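EAL domain protein (Vibrio cholerae serotype O1, PDB 6IJ2) hydrolyses the cyclic dinucleotides c-di-GMP and cGAMP as a standalone EAL-domain phosphodiesterase, held here with the linear dinucleotide 5'-pGpG. Local coordinates at residues A[31-36]-A[40-45]; A[74-79]-A[109-114]; A[237-242]-A[248-253]. The protein carries 1 engineered substitution. All coordinates share one frame; numbering follows the deposited sequence.

Interaction 1: A[31-36]-A[40-45]; sequences QPIVNC and EIFGYE. With CA (calcium ion), chain J; nucleotides of chain B.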
loop_
_atom_site.group_PDB
_atom_site.type_symbol
_atom_site.label_atom_id
_atom_site.label_comp_id
_atom_site.label_asym_id
_atom_site.label_seq_id
_atom_site.Cartn_x
_atom_site.Cartn_y
_atom_site.Cartn_z
ATOM N N GLN A 31 -15.330 -20.090 4.440
ATOM C CA GLN A 31 -16.052 -19.285 3.474
ATOM C C GLN A 31 -15.602 -19.669 2.071
ATOM O O GLN A 31 -14.391 -19.666 1.788
ATOM C CB GLN A 31 -15.831 -17.780 3.704
ATOM C CG GLN A 31 -16.670 -16.941 2.761
ATOM C CD GLN A 31 -16.473 -15.457 2.970
ATOM O OE1 GLN A 31 -15.378 -15.018 3.314
ATOM N NE2 GLN A 31 -17.539 -14.671 2.766
ATOM N N PRO A 32 -16.527 -19.986 1.165
ATOM C CA PRO A 32 -16.115 -20.466 -0.163
ATOM C C PRO A 32 -15.556 -19.370 -1.065
ATOM O O PRO A 32 -15.942 -18.198 -1.001
ATOM C CB PRO A 32 -17.409 -21.052 -0.748
ATOM C CG PRO A 32 -18.500 -20.343 -0.046
ATOM C CD PRO A 32 -17.985 -20.066 1.355
ATOM N N ILE A 33 -14.603 -19.784 -1.896
ATOM C CA ILE A 33 -14.076 -19.003 -3.005
ATOM C C ILE A 33 -14.636 -19.643 -4.263
ATOM O O ILE A 33 -14.484 -20.852 -4.449
ATOM C CB ILE A 33 -12.537 -19.025 -3.007
ATOM C CG1 ILE A 33 -11.999 -18.391 -1.717
ATOM C CG2 ILE A 33 -11.966 -18.326 -4.243
ATOM C CD1 ILE A 33 -10.515 -18.683 -1.467
ATOM N N VAL A 34 -15.283 -18.852 -5.113
ATOM C CA VAL A 34 -16.042 -19.375 -6.248
ATOM C C VAL A 34 -15.295 -19.030 -7.522
ATOM O O VAL A 34 -14.818 -17.902 -7.672
ATOM C CB VAL A 34 -17.465 -18.789 -6.279
ATOM C CG1 VAL A 34 -18.232 -19.303 -7.479
ATOM C CG2 VAL A 34 -18.207 -19.115 -5.000
ATOM N N ASN A 35 -15.167 -20.007 -8.427
ATOM C CA ASN A 35 -14.745 -19.722 -9.795
ATOM C C ASN A 35 -15.991 -19.337 -10.581
ATOM O O ASN A 35 -16.829 -20.196 -10.877
ATOM C CB ASN A 35 -14.054 -20.932 -10.419
ATOM C CG ASN A 35 -13.515 -20.636 -11.792
ATOM O OD1 ASN A 35 -14.224 -20.104 -12.648
ATOM N ND2 ASN A 35 -12.250 -20.951 -12.005
ATOM N N CYS A 36 -16.118 -18.048 -10.914
ATOM C CA CYS A 36 -17.330 -17.523 -11.536
ATOM C C CYS A 36 -17.484 -17.937 -12.992
ATOM O O CYS A 36 -18.578 -17.798 -13.544
ATOM C CB CYS A 36 -17.351 -15.998 -11.419
ATOM S SG CYS A 36 -17.566 -15.515 -9.701
ATOM N N GLU A 40 -17.775 -23.590 -10.233
ATOM C CA GLU A 40 -17.283 -24.532 -9.247
ATOM C C GLU A 40 -16.632 -23.794 -8.083
ATOM O O GLU A 40 -16.196 -22.648 -8.198
ATOM C CB GLU A 40 -16.279 -25.493 -9.883
ATOM C CG GLU A 40 -16.884 -26.333 -11.010
ATOM C CD GLU A 40 -15.843 -27.081 -11.823
ATOM O OE1 GLU A 40 -14.633 -26.910 -11.555
ATOM O OE2 GLU A 40 -16.238 -27.841 -12.736
ATOM N N ILE A 41 -16.566 -24.478 -6.949
ATOM C CA ILE A 41 -15.904 -23.917 -5.778
ATOM C C ILE A 41 -14.405 -24.161 -5.907
ATOM O O ILE A 41 -13.960 -25.303 -6.061
ATOM C CB ILE A 41 -16.470 -24.525 -4.486
ATOM C CG1 ILE A 41 -17.913 -24.047 -4.302
ATOM C CG2 ILE A 41 -15.597 -24.165 -3.296
ATOM C CD1 ILE A 41 -18.631 -24.673 -3.132
ATOM N N PHE A 42 -13.632 -23.072 -5.856
ATOM C CA PHE A 42 -12.175 -23.146 -5.913
ATOM C C PHE A 42 -11.607 -23.646 -4.591
ATOM O O PHE A 42 -10.611 -24.383 -4.566
ATOM C CB PHE A 42 -11.622 -21.741 -6.252
ATOM C CG PHE A 42 -10.145 -21.588 -6.000
ATOM C CD1 PHE A 42 -9.225 -21.941 -6.981
ATOM C CD2 PHE A 42 -9.675 -21.116 -4.776
ATOM C CE1 PHE A 42 -7.873 -21.813 -6.753
ATOM C CE2 PHE A 42 -8.317 -20.987 -4.541
ATOM C CZ PHE A 42 -7.416 -21.333 -5.529
ATOM N N GLY A 43 -12.217 -23.236 -3.486
ATOM C CA GLY A 43 -11.742 -23.620 -2.171
ATOM C C GLY A 43 -12.497 -22.858 -1.099
ATOM O O GLY A 43 -13.523 -22.235 -1.367
ATOM N N TYR A 44 -11.975 -22.935 0.131
ATOM C CA TYR A 44 -12.564 -22.244 1.279
ATOM C C TYR A 44 -11.470 -21.592 2.103
ATOM O O TYR A 44 -10.416 -22.197 2.324
ATOM C CB TYR A 44 -13.339 -23.210 2.204
ATOM C CG TYR A 44 -14.593 -23.788 1.605
ATOM C CD1 TYR A 44 -14.533 -24.858 0.717
ATOM C CD2 TYR A 44 -15.839 -23.278 1.936
ATOM C CE1 TYR A 44 -15.668 -25.388 0.164
ATOM C CE2 TYR A 44 -16.987 -23.801 1.384
ATOM C CZ TYR A 44 -16.896 -24.862 0.502
ATOM O OH TYR A 44 -18.035 -25.398 -0.056
ATOM N N GLU A 45 -11.731 -20.374 2.579
ATOM C CA GLU A 45 -10.850 -19.727 3.534
ATOM C C GLU A 45 -11.281 -20.129 4.940
ATOM O O GLU A 45 -12.478 -20.093 5.261
ATOM C CB GLU A 45 -10.876 -18.203 3.375
ATOM C CG GLU A 45 -9.977 -17.529 4.379
ATOM C CD GLU A 45 -9.962 -16.021 4.285
ATOM O OE1 GLU A 45 -10.792 -15.433 3.550
ATOM O OE2 GLU A 45 -9.090 -15.439 4.956
HETATM CA CA CA J . -7.637 -13.587 4.448
ATOM O OP3 G B 1 -9.128 -10.262 4.256
ATOM P P G B 1 -9.161 -10.609 5.652
ATOM O OP1 G B 1 -8.767 -11.969 5.857
ATOM O OP2 G B 1 -8.411 -9.596 6.316
ATOM O "O5'" G B 1 -10.675 -10.400 6.024
ATOM C "C5'" G B 1 -11.559 -11.499 6.216
ATOM C "C4'" G B 1 -12.829 -11.026 6.881
ATOM O "O4'" G B 1 -13.741 -10.539 5.878
ATOM C "C3'" G B 1 -13.610 -12.074 7.681
ATOM O "O3'" G B 1 -13.996 -11.621 8.963
ATOM C "C2'" G B 1 -14.865 -12.285 6.845
ATOM O "O2'" G B 1 -16.031 -12.579 7.556
ATOM C "C1'" G B 1 -15.039 -10.913 6.217
ATOM N N9 G B 1 -15.842 -10.940 5.004
ATOM C C8 G B 1 -15.885 -11.937 4.063
ATOM N N7 G B 1 -16.693 -11.675 3.077
ATOM C C5 G B 1 -17.206 -10.425 3.380
ATOM C C6 G B 1 -18.131 -9.617 2.672
ATOM O O6 G B 1 -18.705 -9.857 1.619
ATOM N N1 G B 1 -18.385 -8.427 3.338
ATOM C C2 G B 1 -17.812 -8.058 4.525
ATOM N N2 G B 1 -18.167 -6.867 4.998
ATOM N N3 G B 1 -16.937 -8.793 5.186
ATOM C C4 G B 1 -16.681 -9.955 4.560
HETATM O O HOH W 1 -12.919 -13.884 4.345
HETATM O O HOH W 2 -9.464 -13.095 3.109
#
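Glu-45 and Gln-31, paired across two strands, send their side chains off the same sheet face toward the bound 5'-pGpG and its calcium ion. Glu-45 OE2 binds the calcium at 2.4 Å, sharing it with Asn-95, Glu-128, Asp-158 and OP1 of G1 of chain B. A water donates both to Glu-45 OE1 and to Gln-31 OE1, 2.9 Å from the latter, and Gln-235 NE2 is hydrogen-bonded to the same two oxygens. Gln-31 NE2 lies 3.1 Å from N7 of G1 of chain B and is hydrogen-bonded to Ala-240 O. Both side chains run extended, CG anti to the backbone N (chi1 -176° in Gln-31, 179° in Glu-45), which carries their polar ends clear of the sheet. Behind them is the hairpin of strands 27-35 and 41-49, with a classic beta bulge in which Phe-42 and Gly-43 both face Ile-33. Ile-33 O accepts from Phe-42 N at 2.8 Å and weakly from Gly-43 N at 3.4 Å. Ile-33 CG2 lies alongside Phe-42 CD2 at 3.6 Å. On the other face the Tyr-44 ring passes at a slant by Pro-32, CE2 to CB 3.5 Å, and its OH is hydrogen-bonded to Pro-248 O.

Interaction 2: A[74-79]-A[109-114]; sequences MCRVKA and RTTLEA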
loop_
_atom_site.group_PDB
_atom_site.type_symbol
_atom_site.label_atom_id
_atom_site.label_comp_id
_atom_site.label_asym_id
_atom_site.label_seq_id
_atom_site.Cartn_x
_atom_site.Cartn_y
_atom_site.Cartn_z
ATOM N N MET A 74 -1.826 -23.947 16.086
ATOM C CA MET A 74 -3.152 -24.482 16.386
ATOM C C MET A 74 -4.156 -24.145 15.290
ATOM O O MET A 74 -4.953 -25.003 14.889
ATOM C CB MET A 74 -3.635 -23.956 17.738
ATOM C CG MET A 74 -3.075 -24.709 18.931
ATOM S SD MET A 74 -4.200 -25.983 19.535
ATOM C CE MET A 74 -5.347 -24.992 20.494
ATOM N N CYS A 75 -4.144 -22.900 14.800
ATOM C CA CYS A 75 -5.035 -22.524 13.700
ATOM C C CYS A 75 -4.843 -23.428 12.496
ATOM O O CYS A 75 -5.812 -23.801 11.826
ATOM C CB CYS A 75 -4.799 -21.076 13.271
ATOM S SG CYS A 75 -5.522 -19.838 14.317
ATOM N N ARG A 76 -3.592 -23.760 12.186
ATOM C CA ARG A 76 -3.319 -24.580 11.016
ATOM C C ARG A 76 -3.860 -25.990 11.193
ATOM O O ARG A 76 -4.484 -26.536 10.280
ATOM C CB ARG A 76 -1.820 -24.605 10.744
ATOM C CG ARG A 76 -1.285 -23.230 10.350
ATOM C CD ARG A 76 0.199 -23.271 10.146
ATOM N NE ARG A 76 0.722 -21.951 9.844
ATOM C CZ ARG A 76 1.867 -21.738 9.210
ATOM N NH1 ARG A 76 2.594 -22.772 8.805
ATOM N NH2 ARG A 76 2.276 -20.498 8.971
ATOM N N VAL A 77 -3.648 -26.584 12.368
ATOM C CA VAL A 77 -4.056 -27.964 12.594
ATOM C C VAL A 77 -5.575 -28.083 12.647
ATOM O O VAL A 77 -6.157 -29.031 12.100
ATOM C CB VAL A 77 -3.401 -28.502 13.878
ATOM C CG1 VAL A 77 -3.944 -29.878 14.201
ATOM C CG2 VAL A 77 -1.889 -28.551 13.722
ATOM N N LYS A 78 -6.242 -27.142 13.321
ATOM C CA LYS A 78 -7.701 -27.184 13.407
ATOM C C LYS A 78 -8.340 -27.008 12.037
ATOM O O LYS A 78 -9.334 -27.674 11.717
ATOM C CB LYS A 78 -8.204 -26.103 14.360
ATOM C CG LYS A 78 -7.873 -26.342 15.818
ATOM C CD LYS A 78 -8.276 -25.136 16.650
ATOM C CE LYS A 78 -8.059 -25.389 18.134
ATOM N NZ LYS A 78 -8.972 -26.434 18.674
ATOM N N ALA A 79 -7.794 -26.100 11.221
ATOM C CA ALA A 79 -8.339 -25.869 9.885
ATOM C C ALA A 79 -8.189 -27.107 9.014
ATOM O O ALA A 79 -9.127 -27.509 8.314
ATOM C CB ALA A 79 -7.645 -24.678 9.225
ATOM N N ARG A 109 7.104 -28.173 10.224
ATOM C CA ARG A 109 6.860 -29.615 10.281
ATOM C C ARG A 109 5.523 -29.937 10.947
ATOM O O ARG A 109 4.870 -30.924 10.585
ATOM C CB ARG A 109 8.016 -30.310 11.004
ATOM C CG ARG A 109 9.264 -30.461 10.143
ATOM C CD ARG A 109 9.761 -31.899 10.150
ATOM N NE ARG A 109 10.193 -32.322 11.479
ATOM C CZ ARG A 109 11.432 -32.186 11.939
ATOM N NH1 ARG A 109 12.369 -31.635 11.178
ATOM N NH2 ARG A 109 11.736 -32.599 13.162
ATOM N N THR A 110 5.090 -29.109 11.900
ATOM C CA THR A 110 3.779 -29.318 12.505
ATOM C C THR A 110 2.670 -29.189 11.473
ATOM O O THR A 110 1.655 -29.888 11.562
ATOM C CB THR A 110 3.557 -28.333 13.655
ATOM O OG1 THR A 110 3.988 -27.026 13.259
ATOM C CG2 THR A 110 4.329 -28.761 14.885
ATOM N N THR A 111 2.856 -28.317 10.478
ATOM C CA THR A 111 1.905 -28.209 9.378
ATOM C C THR A 111 1.985 -29.435 8.472
ATOM O O THR A 111 0.964 -30.057 8.157
ATOM C CB THR A 111 2.172 -26.924 8.586
ATOM O OG1 THR A 111 2.009 -25.791 9.447
ATOM C CG2 THR A 111 1.224 -26.791 7.395
ATOM N N LEU A 112 3.201 -29.798 8.052
ATOM C CA LEU A 112 3.375 -30.948 7.171
ATOM C C LEU A 112 2.832 -32.217 7.809
ATOM O O LEU A 112 2.176 -33.023 7.138
ATOM C CB LEU A 112 4.852 -31.126 6.825
ATOM C CG LEU A 112 5.583 -29.911 6.254
ATOM C CD1 LEU A 112 7.062 -30.231 6.087
ATOM C CD2 LEU A 112 4.968 -29.478 4.935
ATOM N N GLU A 113 3.088 -32.405 9.105
ATOM C CA GLU A 113 2.609 -33.597 9.793
ATOM C C GLU A 113 1.091 -33.602 9.897
ATOM O O GLU A 113 0.458 -34.656 9.766
ATOM C CB GLU A 113 3.248 -33.695 11.179
ATOM C CG GLU A 113 4.751 -33.914 11.140
ATOM C CD GLU A 113 5.374 -33.999 12.521
ATOM O OE1 GLU A 113 6.451 -34.619 12.647
ATOM O OE2 GLU A 113 4.790 -33.450 13.481
ATOM N N ALA A 114 0.487 -32.437 10.131
ATOM C CA ALA A 114 -0.968 -32.362 10.172
ATOM C C ALA A 114 -1.569 -32.738 8.821
ATOM O O ALA A 114 -2.508 -33.539 8.747
ATOM C CB ALA A 114 -1.410 -30.962 10.595
#
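Arg-76 and Val-77 of helix 68-85 meet Thr-111 and Ala-114 of helix 109-117. The two are successive outer helices of the TIM-barrel-like EAL fold, following barrel strands 41-49 and 91-96. Their short segments run almost parallel, 8° between directions, with their axes 9.5 Å apart at closest approach, and just a few side chains bridge the gap.

The polar link is a single hydrogen bond. Arg-76 reaches out with its chain extended from CG to NE, and the guanidinium arrives at Thr-111 by its edge. The other arm of the guanidinium, NH2, is hydrogen-bonded to Tyr-148 OH, while Phe-96 makes a cation-pi contact with the group, so its rotation is probably well fixed in this buried place. Arg-76 and Thr-111 also both pack on Phe-127 of strand 125-129, which places the bond between the two helices and the barrel wall. A neighbour of the arginine on its helix, Cys-75, packs on a guanine base of the bound dinucleotide.

The apolar part is small. Val-77 CG2 touches Ala-114 CB at 4.0 Å, and the short alanine side chain suits the close backbone approach of this pair, CA to CA 5.9 Å.

Back at the polar link, Arg-76 NH1 donates a hydrogen bond to Thr-111 OG1 at 3.1 Å, almost straight at 168° with the oxygen 5° from the guanidinium plane.

Interaction 3: A[237-242]-A[248-253]; sequences YYFAKP and PSVNPE. With nucleotides of chain B.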
loop_
_atom_site.group_PDB
_atom_site.type_symbol
_atom_site.label_atom_id
_atom_site.label_comp_id
_atom_site.label_asym_id
_atom_site.label_seq_id
_atom_site.Cartn_x
_atom_site.Cartn_y
_atom_site.Cartn_z
ATOM N N TYR A 237 -19.979 -12.175 0.787
ATOM C CA TYR A 237 -21.327 -12.465 1.268
ATOM C C TYR A 237 -22.302 -12.726 0.127
ATOM O O TYR A 237 -23.263 -13.481 0.299
ATOM C CB TYR A 237 -21.841 -11.309 2.127
ATOM C CG TYR A 237 -21.167 -11.157 3.481
ATOM C CD1 TYR A 237 -20.286 -12.121 3.970
ATOM C CD2 TYR A 237 -21.429 -10.054 4.274
ATOM C CE1 TYR A 237 -19.680 -11.976 5.210
ATOM C CE2 TYR A 237 -20.824 -9.893 5.510
ATOM C CZ TYR A 237 -19.954 -10.859 5.977
ATOM O OH TYR A 237 -19.360 -10.700 7.213
ATOM N N TYR A 238 -22.090 -12.099 -1.036
ATOM C CA TYR A 238 -22.977 -12.363 -2.165
ATOM C C TYR A 238 -23.015 -13.846 -2.505
ATOM O O TYR A 238 -24.061 -14.364 -2.913
ATOM C CB TYR A 238 -22.544 -11.560 -3.389
ATOM C CG TYR A 238 -23.402 -11.850 -4.600
ATOM C CD1 TYR A 238 -24.745 -11.505 -4.618
ATOM C CD2 TYR A 238 -22.871 -12.486 -5.717
ATOM C CE1 TYR A 238 -25.546 -11.787 -5.716
ATOM C CE2 TYR A 238 -23.667 -12.772 -6.828
ATOM C CZ TYR A 238 -24.999 -12.410 -6.818
ATOM O OH TYR A 238 -25.793 -12.680 -7.906
ATOM N N PHE A 239 -21.898 -14.548 -2.322
ATOM C CA PHE A 239 -21.843 -15.982 -2.597
ATOM C C PHE A 239 -22.230 -16.809 -1.375
ATOM O O PHE A 239 -23.111 -17.673 -1.454
ATOM C CB PHE A 239 -20.444 -16.360 -3.091
ATOM C CG PHE A 239 -20.025 -15.595 -4.306
ATOM C CD1 PHE A 239 -20.516 -15.936 -5.559
ATOM C CD2 PHE A 239 -19.178 -14.499 -4.196
ATOM C CE1 PHE A 239 -20.149 -15.207 -6.691
ATOM C CE2 PHE A 239 -18.813 -13.771 -5.323
ATOM C CZ PHE A 239 -19.294 -14.127 -6.568
ATOM N N ALA A 240 -21.593 -16.544 -0.238
ATOM C CA ALA A 240 -21.938 -17.225 0.998
ATOM C C ALA A 240 -21.152 -16.604 2.131
ATOM O O ALA A 240 -19.952 -16.355 1.993
ATOM C CB ALA A 240 -21.631 -18.728 0.926
ATOM N N LYS A 241 -21.836 -16.373 3.248
ATOM C CA LYS A 241 -21.170 -16.013 4.482
ATOM C C LYS A 241 -20.335 -17.189 4.987
ATOM O O LYS A 241 -20.586 -18.337 4.619
ATOM C CB LYS A 241 -22.199 -15.617 5.538
ATOM C CG LYS A 241 -23.166 -14.517 5.115
ATOM C CD LYS A 241 -24.254 -14.350 6.169
ATOM C CE LYS A 241 -25.382 -13.450 5.695
ATOM N NZ LYS A 241 -26.480 -13.385 6.708
ATOM N N PRO A 242 -19.341 -16.924 5.836
ATOM C CA PRO A 242 -18.612 -18.017 6.492
ATOM C C PRO A 242 -19.552 -18.979 7.209
ATOM O O PRO A 242 -20.568 -18.582 7.780
ATOM C CB PRO A 242 -17.704 -17.284 7.484
ATOM C CG PRO A 242 -17.479 -15.920 6.824
ATOM C CD PRO A 242 -18.811 -15.593 6.210
ATOM N N PRO A 248 -20.146 -23.998 3.554
ATOM C CA PRO A 248 -21.407 -23.440 3.053
ATOM C C PRO A 248 -21.599 -23.695 1.568
ATOM O O PRO A 248 -20.639 -23.770 0.797
ATOM C CB PRO A 248 -21.270 -21.935 3.332
ATOM C CG PRO A 248 -20.211 -21.818 4.363
ATOM C CD PRO A 248 -19.286 -22.977 4.180
ATOM N N SER A 249 -22.865 -23.825 1.179
ATOM C CA SER A 249 -23.248 -23.875 -0.223
ATOM C C SER A 249 -23.304 -22.463 -0.792
ATOM O O SER A 249 -23.552 -21.495 -0.071
ATOM C CB SER A 249 -24.610 -24.549 -0.382
ATOM O OG SER A 249 -25.596 -23.836 0.348
ATOM N N VAL A 250 -23.093 -22.359 -2.097
ATOM C CA VAL A 250 -23.057 -21.076 -2.786
ATOM C C VAL A 250 -24.435 -20.742 -3.339
ATOM O O VAL A 250 -25.150 -21.610 -3.856
ATOM C CB VAL A 250 -21.992 -21.090 -3.897
ATOM C CG1 VAL A 250 -22.199 -19.940 -4.872
ATOM C CG2 VAL A 250 -20.623 -21.000 -3.272
ATOM N N ASN A 251 -24.810 -19.466 -3.192
ATOM C CA ASN A 251 -25.966 -18.773 -3.749
ATOM C C ASN A 251 -26.394 -19.348 -5.097
ATOM O O ASN A 251 -25.613 -19.341 -6.057
ATOM C CB ASN A 251 -25.623 -17.283 -3.877
ATOM C CG ASN A 251 -26.792 -16.439 -4.347
ATOM O OD1 ASN A 251 -27.939 -16.882 -4.349
ATOM N ND2 ASN A 251 -26.499 -15.199 -4.738
ATOM N N PRO A 252 -27.622 -19.864 -5.207
ATOM C CA PRO A 252 -28.105 -20.316 -6.522
ATOM C C PRO A 252 -28.307 -19.182 -7.516
ATOM O O PRO A 252 -28.221 -19.418 -8.728
ATOM C CB PRO A 252 -29.434 -21.010 -6.192
ATOM C CG PRO A 252 -29.376 -21.296 -4.718
ATOM C CD PRO A 252 -28.565 -20.188 -4.126
ATOM N N GLU A 253 -28.579 -17.963 -7.039
ATOM C CA GLU A 253 -28.905 -16.860 -7.941
ATOM C C GLU A 253 -27.728 -16.511 -8.842
ATOM O O GLU A 253 -27.914 -16.192 -10.023
ATOM C CB GLU A 253 -29.344 -15.637 -7.133
ATOM C CG GLU A 253 -29.930 -14.489 -7.959
ATOM C CD GLU A 253 -28.907 -13.419 -8.312
ATOM O OE1 GLU A 253 -28.641 -13.219 -9.515
ATOM O OE2 GLU A 253 -28.371 -12.774 -7.387
ATOM O OP3 G B 1 -9.128 -10.262 4.256
ATOM P P G B 1 -9.161 -10.609 5.652
ATOM O OP1 G B 1 -8.767 -11.969 5.857
ATOM O OP2 G B 1 -8.411 -9.596 6.316
ATOM O "O5'" G B 1 -10.675 -10.400 6.024
ATOM C "C5'" G B 1 -11.559 -11.499 6.216
ATOM C "C4'" G B 1 -12.829 -11.026 6.881
ATOM O "O4'" G B 1 -13.741 -10.539 5.878
ATOM C "C3'" G B 1 -13.610 -12.074 7.681
ATOM O "O3'" G B 1 -13.996 -11.621 8.963
ATOM C "C2'" G B 1 -14.865 -12.285 6.845
ATOM O "O2'" G B 1 -16.031 -12.579 7.556
ATOM C "C1'" G B 1 -15.039 -10.913 6.217
ATOM N N9 G B 1 -15.842 -10.940 5.004
ATOM C C8 G B 1 -15.885 -11.937 4.063
ATOM N N7 G B 1 -16.693 -11.675 3.077
ATOM C C5 G B 1 -17.206 -10.425 3.380
ATOM C C6 G B 1 -18.131 -9.617 2.672
ATOM O O6 G B 1 -18.705 -9.857 1.619
ATOM N N1 G B 1 -18.385 -8.427 3.338
ATOM C C2 G B 1 -17.812 -8.058 4.525
ATOM N N2 G B 1 -18.167 -6.867 4.998
ATOM N N3 G B 1 -16.937 -8.793 5.186
ATOM C C4 G B 1 -16.681 -9.955 4.560
#
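Tyr-238 reaches across to Asn-251 and Glu-253 with the whole length of its side chain. From CB, CG stands anti to the backbone N (chi1 178°), which swings the ring out toward the start of helix 252-255. On one flank, CD2 lies over the centre of the Phe-239 ring, 3.9 Å above its plane. Along the other flank, CE1 is 3.7 Å from Asn-251 ND2, which sits over a face of the tyrosine ring near its rim, the amide plane standing almost upright on the ring at 84°. At the tip, Tyr-238 OH donates to Glu-253 OE2 at 2.6 Å, meeting the oxygen from above the carboxylate plane; the glutamate is poorly ordered, so this bond may be less constant than its length suggests.

Asn-251 bonds through its backbone N-H and both ends of its side-chain amide. Its N-H points straight at Phe-239 O (3.0 Å), in the carbonyl plane, and ND2 makes a weak bond to Tyr-238 O. As the N-cap of the helix, it also takes Glu-253 N on OD1 at 3.0 Å. Further along, Ala-240 CB packs on Pro-248 CB, and Pro-248 CG lies beside Lys-241 O.

On the nucleotide side, Tyr-237 N donates to O6 of G1 of chain B at 2.8 Å, while the guanine lies over one face of the Tyr-237 ring, its C6 above the ring centre.

The irregular part of strand 233-244 passes the base, and 248-253 runs back along it, nearly antiparallel, into helix 252-255. Phe-223 of helix 220-229 packs on Tyr-238 and Phe-239, Phe-254 meets Phe-239 edge-to-face, and strand 27-35 packs against both segments, Pro-32 on Ala-240 and Val-34 on Val-250.

How the interactions relate
Along the chain the three contacts follow one another: 31-36/40-45, then 74-79/109-114, then 237-242/248-253. Interactions 1 and 3 are close, centres about 10 Å apart, because strands 27-35 and 233-244, the first and last of the sheet, lie side by side. Together they hold the G1 end of the dinucleotide, interaction 1 at the calcium-bound phosphate and the N7 edge of the base, interaction 3 at O6 and one face. Interaction 2 lies apart between outer helices, its centre about 21 Å from that of interaction 1 and 27 Å from that of interaction 3, though Cys-75, on the same helix segment but outside the helix-helix contact, packs on a guanine base. The site thus draws on distant parts of one barrel.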